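Local structure of C-type lectin domain family 4, member b1 (6LFJ) at the interface of chains A and B. The protein is a calcium-dependent C-type lectin receptor of dendritic cells whose carbohydrate-recognition domain binds IPM2, and may modulate dendritic-cell differentiation or maturation. Residues are numbered along the deposited sequence; one frame, centred on the assembly and turned at random. Chains: chain A/B, C-type lectin domain family 4, member b1.

Contact 1: the interface of chains A and B. Residues chain A 46, 81-83, 85; chain B 28-29, 69.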
# COMPACT_ATOMS: atom_id res chain seq x y z
N HIS A 46 -6.90 1.67 1.32
CA HIS A 46 -6.41 0.54 2.15
C HIS A 46 -7.11 0.50 3.51
O HIS A 46 -7.07 -0.58 4.12
CB HIS A 46 -4.88 0.59 2.24
CG HIS A 46 -4.22 0.01 1.04
ND1 HIS A 46 -4.58 -1.22 0.53
CD2 HIS A 46 -3.23 0.48 0.24
CE1 HIS A 46 -3.82 -1.49 -0.53
NE2 HIS A 46 -3.00 -0.45 -0.74
N GLN A 81 -0.59 -1.86 -7.39
CA GLN A 81 -0.26 -3.31 -7.22
C GLN A 81 -0.03 -3.67 -5.74
O GLN A 81 0.36 -4.81 -5.49
CB GLN A 81 0.93 -3.67 -8.09
CG GLN A 81 0.70 -3.38 -9.56
CD GLN A 81 1.78 -4.05 -10.37
OE1 GLN A 81 2.92 -3.60 -10.39
NE2 GLN A 81 1.42 -5.15 -11.02
N THR A 82 -0.33 -2.77 -4.80
CA THR A 82 -0.28 -3.06 -3.35
C THR A 82 -1.39 -4.05 -3.02
O THR A 82 -2.39 -4.12 -3.74
CB THR A 82 -0.30 -1.76 -2.53
OG1 THR A 82 -1.49 -1.03 -2.85
CG2 THR A 82 0.94 -0.92 -2.78
N PRO A 83 -1.22 -4.89 -1.97
CA PRO A 83 -2.16 -5.97 -1.68
C PRO A 83 -3.61 -5.51 -1.51
O PRO A 83 -3.84 -4.52 -0.85
CB PRO A 83 -1.66 -6.56 -0.36
CG PRO A 83 -0.19 -6.21 -0.33
CD PRO A 83 -0.08 -4.88 -1.04
N GLU A 85 -7.06 -6.50 0.23
CA GLU A 85 -7.49 -7.21 1.45
C GLU A 85 -9.01 -7.21 1.50
O GLU A 85 -9.57 -6.14 1.80
CB GLU A 85 -6.92 -6.49 2.67
CG GLU A 85 -5.43 -6.31 2.64
CD GLU A 85 -4.96 -5.56 3.87
OE1 GLU A 85 -4.94 -6.18 4.92
OE2 GLU A 85 -4.69 -4.36 3.77
N TRP B 28 0.35 -5.55 6.52
CA TRP B 28 1.44 -5.03 5.66
C TRP B 28 1.09 -3.62 5.16
O TRP B 28 1.94 -2.73 5.30
CB TRP B 28 1.73 -6.01 4.53
CG TRP B 28 2.94 -5.66 3.74
CD1 TRP B 28 4.21 -6.11 3.95
CD2 TRP B 28 3.01 -4.77 2.61
NE1 TRP B 28 5.06 -5.57 3.02
CE2 TRP B 28 4.35 -4.75 2.18
CE3 TRP B 28 2.07 -4.00 1.92
CZ2 TRP B 28 4.78 -4.00 1.09
CZ3 TRP B 28 2.49 -3.25 0.84
CH2 TRP B 28 3.83 -3.25 0.44
N ASN B 29 -0.12 -3.40 4.63
CA ASN B 29 -0.50 -2.07 4.09
C ASN B 29 -0.46 -1.03 5.23
O ASN B 29 0.08 0.04 5.02
CB ASN B 29 -1.86 -2.07 3.38
CG ASN B 29 -1.81 -2.69 2.00
OD1 ASN B 29 -0.93 -2.36 1.20
ND2 ASN B 29 -2.74 -3.59 1.72
N TRP B 69 6.92 -7.47 -1.40
CA TRP B 69 5.61 -8.11 -1.62
C TRP B 69 5.49 -8.56 -3.08
O TRP B 69 6.25 -8.09 -3.95
CB TRP B 69 4.48 -7.18 -1.16
CG TRP B 69 3.91 -6.29 -2.23
CD1 TRP B 69 2.73 -6.49 -2.87
CD2 TRP B 69 4.47 -5.08 -2.76
NE1 TRP B 69 2.52 -5.49 -3.77
CE2 TRP B 69 3.56 -4.61 -3.73
CE3 TRP B 69 5.64 -4.34 -2.54
CZ2 TRP B 69 3.78 -3.45 -4.47
CZ3 TRP B 69 5.87 -3.20 -3.28
CH2 TRP B 69 4.94 -2.75 -4.22
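B:Asn29 plants its amide flat against the imidazole of A:His46, giving a compact example of one polar side chain serving as both a stacking plate and a donor. Its CG lies over the middle of the ring, 3.5 Å from the centroid of A:His46, with the two planes 22° apart. The amide nitrogen then meets two oxygens of chain A. B:Asn29 ND2 gives a nearly straight bond to the carboxylate oxygen A:Glu85 OE2 at 2.9 Å, reaching it from above the carboxylate plane while the oxygen stays in the plane of the amide. The same ND2 reaches the backbone carbonyl A:Pro83 O, also at 2.9 Å, along a more bent path. Together with the stack, these bonds should fix the rotation of the amide.

Beside this polar centre, A:Pro83 sets CD and CG against the CE3–CZ3 rim of the B:Trp28 indole, CD standing 3.6 Å from CZ3. The same pyrrolidine edge also touches CD1 of B:Trp69. The indole N-H of B:Trp69 points at the backbone carbonyl of A:Gln81, NE1 to O being 2.8 Å, and comes from above the carbonyl plane.

In the second shell, A:Thr82 OG1 and A:His46 NE2 are hydrogen-bonded at 2.7 Å, in the plane of the imidazole, which probably steadies the ring. Within chain B, B:Trp28 CH2 lies over one face of the B:Trp69 indole. B:Trp28 swings its ring there with CG anti to the backbone N (chi1 -171°). Chain B thus offers the N-terminal end of helix 28-37 and B:Trp69 of strand 68-70 to two loops of chain A, one before helix 48-56, the other before 3-10 helix 86-88.

Contact 2: the interface of chains A and B. Residues chain A 77, 81; chain B 69, 71, 77.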
# COMPACT_ATOMS: atom_id res chain seq x y z
N GLN A 77 -7.44 -5.90 -8.04
CA GLN A 77 -6.04 -5.41 -8.02
C GLN A 77 -6.03 -3.88 -7.94
O GLN A 77 -6.78 -3.23 -8.68
CB GLN A 77 -5.31 -5.93 -9.25
CG GLN A 77 -3.84 -5.55 -9.26
CD GLN A 77 -3.02 -6.37 -10.22
OE1 GLN A 77 -2.45 -5.84 -11.17
NE2 GLN A 77 -2.96 -7.67 -9.97
N GLN A 81 -0.59 -1.86 -7.39
CA GLN A 81 -0.26 -3.31 -7.22
C GLN A 81 -0.03 -3.67 -5.74
O GLN A 81 0.36 -4.81 -5.49
CB GLN A 81 0.93 -3.67 -8.09
CG GLN A 81 0.70 -3.38 -9.56
CD GLN A 81 1.78 -4.05 -10.37
OE1 GLN A 81 2.92 -3.60 -10.39
NE2 GLN A 81 1.42 -5.15 -11.02
N TRP B 69 6.92 -7.47 -1.40
CA TRP B 69 5.61 -8.11 -1.62
C TRP B 69 5.49 -8.56 -3.08
O TRP B 69 6.25 -8.09 -3.95
CB TRP B 69 4.48 -7.18 -1.16
CG TRP B 69 3.91 -6.29 -2.23
CD1 TRP B 69 2.73 -6.49 -2.87
CD2 TRP B 69 4.47 -5.08 -2.76
NE1 TRP B 69 2.52 -5.49 -3.77
CE2 TRP B 69 3.56 -4.61 -3.73
CE3 TRP B 69 5.64 -4.34 -2.54
CZ2 TRP B 69 3.78 -3.45 -4.47
CZ3 TRP B 69 5.87 -3.20 -3.28
CH2 TRP B 69 4.94 -2.75 -4.22
N THR B 71 3.56 -8.71 -6.43
CA THR B 71 2.62 -7.88 -7.22
C THR B 71 1.82 -8.74 -8.19
O THR B 71 0.91 -8.19 -8.83
CB THR B 71 3.36 -6.83 -8.03
OG1 THR B 71 4.26 -7.53 -8.89
CG2 THR B 71 4.10 -5.85 -7.15
N GLN B 77 8.58 -7.26 -5.40
CA GLN B 77 8.93 -5.83 -5.57
C GLN B 77 9.24 -5.25 -4.20
O GLN B 77 8.58 -5.66 -3.21
CB GLN B 77 7.81 -5.06 -6.27
CG GLN B 77 7.87 -5.18 -7.78
CD GLN B 77 6.74 -4.50 -8.52
OE1 GLN B 77 6.17 -5.07 -9.46
NE2 GLN B 77 6.40 -3.28 -8.11
O HOH W 1 -0.97 -6.82 -6.83
O HOH W 2 4.33 -1.89 -9.36
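The main-chain carbonyl oxygen of A:Gln81 illustrates how one acceptor can join two chains both directly and through solvent. Besides the indole N-H of B:Trp69, it has water 1 as a partner, 2.8 Å from A:Gln81 O. That water also contacts the backbone carbonyl of B:Thr71, at 3.1 Å from its O, so a peptide group on each side of the interface shares one solvent molecule.

Beyond its backbone, A:Gln81 stretches its side chain past B:Thr71. CG lies anti to the carbonyl carbon (chi1 -58°) and the chain runs on extended, which carries the amide across the threonine. The contact is loose and largely apolar: A:Gln81 CB stands 4.0 Å from the methyl carbon B:Thr71 CG2, and the amide end passes near B:Thr71 CB. That methyl is itself backed by the B:Trp69 indole, lying over one of its faces toward the rim.

The side chains of B:Gln77 and A:Gln81 cross at about a right angle, with their amide planes 55° apart. The two side-chain oxygens are 3.7 Å apart, OE1 of A:Gln81 to OE1 of B:Gln77, without a bond between them. Water 2 lies between the amides and may link them. It forms a practically straight bond with B:Gln77 NE2, 2.8 Å away, but its approach to A:Gln81 OE1 is so short that this half of the bridge is doubtful. B:Thr71 OG1 donates to B:Gln77 OE1 at 3.2 Å, from above the carbonyl plane, and may help to orient the B:Gln77 amide.

In the fold, chain B contributes strands 68-70 and 76-78 with B:Thr71 just after the former, whereas A:Gln81 belongs to the loop following strand 76-78 of chain A, the strand that holds A:Gln77.

Contact 1 and contact 2 are neighbouring parts of one A–B interface, the centres of their C-alpha atoms about 7 Å apart. A:Gln81 and B:Trp69 belong to both, joining a patch of direct hydrogen bonds and apolar packing to a looser one partly bridged by water. The arrangement is not an exact two-fold: in contact 2 the two copies of Gln77 play different parts, the one in chain B engaged and the one in chain A marginal. The pairing may come from the crystal; the structure alone does not show that it is a physiological dimer.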